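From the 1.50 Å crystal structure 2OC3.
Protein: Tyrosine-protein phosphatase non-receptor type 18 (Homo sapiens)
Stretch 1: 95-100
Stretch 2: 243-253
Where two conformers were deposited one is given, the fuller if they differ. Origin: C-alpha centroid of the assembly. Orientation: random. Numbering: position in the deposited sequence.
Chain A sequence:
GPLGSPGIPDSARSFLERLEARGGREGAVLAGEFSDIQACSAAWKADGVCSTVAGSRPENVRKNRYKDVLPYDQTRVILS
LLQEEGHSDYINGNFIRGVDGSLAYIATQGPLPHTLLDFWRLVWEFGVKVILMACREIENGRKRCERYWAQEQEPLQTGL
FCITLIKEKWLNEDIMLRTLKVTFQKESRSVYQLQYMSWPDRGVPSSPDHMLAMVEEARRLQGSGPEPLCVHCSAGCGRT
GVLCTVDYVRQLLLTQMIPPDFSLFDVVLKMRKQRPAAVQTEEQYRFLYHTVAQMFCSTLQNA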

# COMPACT_ATOMS: atom_id res chain seq x y z
N PHE A 95 -1.61 -3.57 8.81
CA PHE A 95 -1.10 -2.27 9.18
C PHE A 95 0.41 -2.26 9.11
O PHE A 95 1.06 -3.26 9.47
CB PHE A 95 -1.54 -1.93 10.61
CG PHE A 95 -2.99 -1.58 10.74
CD1 PHE A 95 -3.46 -0.37 10.28
CD2 PHE A 95 -3.92 -2.43 11.34
CE1 PHE A 95 -4.79 0.01 10.42
CE2 PHE A 95 -5.30 -2.04 11.45
CZ PHE A 95 -5.69 -0.85 10.98
N ILE A 96 0.95 -1.10 8.74
CA ILE A 96 2.38 -0.81 8.74
C ILE A 96 2.58 0.49 9.56
O ILE A 96 1.86 1.47 9.36
CB ILE A 96 2.98 -0.69 7.35
CG1 ILE A 96 2.77 -2.00 6.56
CG2 ILE A 96 4.48 -0.35 7.45
CD1 ILE A 96 3.33 -1.97 5.08
N ARG A 97 3.52 0.43 10.51
CA ARG A 97 3.86 1.58 11.34
C ARG A 97 4.63 2.65 10.57
O ARG A 97 5.45 2.33 9.71
CB ARG A 97 4.75 1.11 12.48
CG ARG A 97 4.06 0.24 13.48
CD ARG A 97 4.98 -0.13 14.63
NE ARG A 97 5.92 -1.17 14.23
CZ ARG A 97 5.68 -2.48 14.25
NH1 ARG A 97 4.50 -2.96 14.64
NH2 ARG A 97 6.62 -3.33 13.86
N GLY A 98 4.34 3.91 10.88
CA GLY A 98 5.03 5.03 10.28
C GLY A 98 6.12 5.60 11.17
O GLY A 98 6.51 5.02 12.20
N VAL A 99 6.60 6.76 10.75
CA VAL A 99 7.80 7.33 11.39
C VAL A 99 7.54 7.71 12.84
O VAL A 99 8.48 7.77 13.62
CB VAL A 99 8.34 8.54 10.61
CG1 VAL A 99 8.76 8.10 9.21
CG2 VAL A 99 7.35 9.65 10.59
N ASP A 100 6.29 7.94 13.22
CA ASP A 100 5.97 8.30 14.63
C ASP A 100 5.54 7.07 15.46
O ASP A 100 5.14 7.21 16.62
CB ASP A 100 4.95 9.45 14.72
CG ASP A 100 3.56 9.07 14.24
OD1 ASP A 100 3.38 7.94 13.71
OD2 ASP A 100 2.63 9.90 14.39
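Stretch 2 (243-253) LCTVDYVRQLL

Stretch 2 is helical throughout, part of a longer helix, with regular i to i+4 backbone bonds such as Tyr248 N to Cys244 O (2.9 Å) and Leu252 N to Tyr248 O (3.0 Å). Stretch 1 arrives as strand at Phe95 and Ile96 and is loop at Gly98 to Asp100. Stretch 2 runs alongside it in the same general sense: Ile96 lies nearest Cys244 (CA to CA 8.3 Å) and Gly98 nearest Tyr248 (CA to CA 6.2 Å), so the backbones draw together toward Gly98. No direct hydrogen bond joins them; side chains pack on one another and on backbone atoms, and two waters bridge the stretches.

At the wider end, Ile96 and Cys244 point their CA-to-CB bonds toward each other. Ile96, m at chi1 and t at chi2, extends CD1 to 4.2 Å from SG of Cys244, whose chi1 is also m. Tyr248 leaves the helix sideways, but its t chi1 (-175°) swings the ring up to stretch 1, and chi2 (103°) sets the tilt of the ring plane, so that one face meets Val99 CG1 and the edge meets Arg97 O, 3.8 Å from Tyr248 CE1. Gly98 C is 3.5 Å from the same CE1. Gly98 brings no side chain to this close passage, while Arg97 starts sideways and its end leads away from the helix.

Val99, with chi1 m (-62°), sets CG1 over that ring face of Tyr248, 3.7 Å from the ring centroid and 4° off the normal, a nearly axial CH-pi contact. The same methyl CG1 lies 3.3 Å from Tyr248 O, 3.5 Å from Leu252 CD2 and 4.0 Å from Gln251 CB. Leu252 (m, t) starts sideways but brings its end nearer; Gln251 starts toward stretch 1, then its m, m chain turns its end away, leaving CB to make the contact.

Beyond the ring, Tyr248 OH meets two waters, each at 3.1 Å from its oxygen; one donates to Gly98 O (2.8 Å from the water oxygen), the other to Val99 O (2.9 Å).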

# COMPACT_ATOMS: atom_id res chain seq x y z
N LEU A 243 5.97 1.85 -2.36
CA LEU A 243 5.29 3.10 -2.05
C LEU A 243 5.35 3.45 -0.57
O LEU A 243 5.60 4.61 -0.21
CB LEU A 243 3.82 3.08 -2.48
CG LEU A 243 3.57 3.21 -3.97
CD1 LEU A 243 2.11 3.12 -4.30
CD2 LEU A 243 4.11 4.53 -4.56
N CYS A 244 5.09 2.47 0.30
CA CYS A 244 5.10 2.75 1.75
C CYS A 244 6.49 3.14 2.20
O CYS A 244 6.65 4.06 3.04
CB CYS A 244 4.62 1.56 2.57
SG CYS A 244 2.84 1.18 2.31
N THR A 245 7.51 2.50 1.65
CA THR A 245 8.88 2.81 2.07
C THR A 245 9.29 4.20 1.57
O THR A 245 9.94 4.96 2.32
CB THR A 245 9.88 1.76 1.56
OG1 THR A 245 9.51 0.47 2.06
CG2 THR A 245 11.30 2.11 2.03
N VAL A 246 8.92 4.56 0.34
CA VAL A 246 9.26 5.87 -0.18
C VAL A 246 8.61 6.95 0.70
O VAL A 246 9.24 7.96 1.07
CB VAL A 246 8.81 6.00 -1.65
CG1 VAL A 246 8.88 7.48 -2.14
CG2 VAL A 246 9.61 5.07 -2.54
N ASP A 247 7.36 6.75 1.06
CA ASP A 247 6.68 7.73 1.88
C ASP A 247 7.29 7.79 3.26
O ASP A 247 7.44 8.89 3.80
CB ASP A 247 5.20 7.42 2.06
CG ASP A 247 4.51 8.44 2.93
OD1 ASP A 247 4.22 9.54 2.40
OD2 ASP A 247 4.27 8.17 4.11
N TYR A 248 7.58 6.64 3.88
CA TYR A 248 8.23 6.61 5.20
C TYR A 248 9.55 7.42 5.18
O TYR A 248 9.80 8.29 6.06
CB TYR A 248 8.47 5.15 5.59
CG TYR A 248 9.04 4.92 6.97
CD1 TYR A 248 8.22 4.48 8.00
CD2 TYR A 248 10.41 5.03 7.21
CE1 TYR A 248 8.74 4.22 9.27
CE2 TYR A 248 10.93 4.77 8.48
CZ TYR A 248 10.08 4.38 9.49
OH TYR A 248 10.56 4.09 10.76
N VAL A 249 10.40 7.15 4.20
CA VAL A 249 11.69 7.84 4.09
C VAL A 249 11.48 9.33 3.82
O VAL A 249 12.19 10.19 4.38
CB VAL A 249 12.62 7.16 3.09
CG1 VAL A 249 13.96 7.95 2.97
CG2 VAL A 249 12.87 5.72 3.50
N ARG A 250 10.49 9.67 3.00
CA ARG A 250 10.22 11.07 2.72
C ARG A 250 9.74 11.78 3.97
O ARG A 250 10.08 12.94 4.18
CB ARG A 250 9.19 11.19 1.61
CG ARG A 250 8.94 12.61 1.15
CD ARG A 250 8.17 12.64 -0.15
NE ARG A 250 7.84 14.03 -0.50
CZ ARG A 250 6.78 14.68 -0.04
NH1 ARG A 250 5.88 14.14 0.74
NH2 ARG A 250 6.59 15.95 -0.42
N GLN A 251 8.94 11.13 4.81
CA GLN A 251 8.50 11.74 6.05
C GLN A 251 9.69 11.98 6.97
O GLN A 251 9.76 13.05 7.61
CB GLN A 251 7.44 10.90 6.72
CG GLN A 251 6.13 10.87 5.93
CD GLN A 251 5.55 12.27 5.70
OE1 GLN A 251 5.79 12.94 4.68
NE2 GLN A 251 4.76 12.70 6.66
N LEU A 252 10.62 11.04 7.05
CA LEU A 252 11.85 11.28 7.84
C LEU A 252 12.59 12.49 7.31
O LEU A 252 13.06 13.35 8.06
CB LEU A 252 12.80 10.08 7.80
CG LEU A 252 12.36 8.81 8.53
CD1 LEU A 252 13.43 7.70 8.32
CD2 LEU A 252 12.04 9.08 10.01
N LEU A 253 12.72 12.59 6.00
CA LEU A 253 13.47 13.68 5.38
C LEU A 253 12.83 15.02 5.68
O LEU A 253 13.51 15.98 6.11
CB LEU A 253 13.52 13.47 3.87
CG LEU A 253 14.34 14.44 3.03
CD1 LEU A 253 15.81 14.32 3.39
CD2 LEU A 253 14.10 14.14 1.56
O HOH W 1 8.49 3.07 12.81
O HOH W 2 10.85 6.42 12.79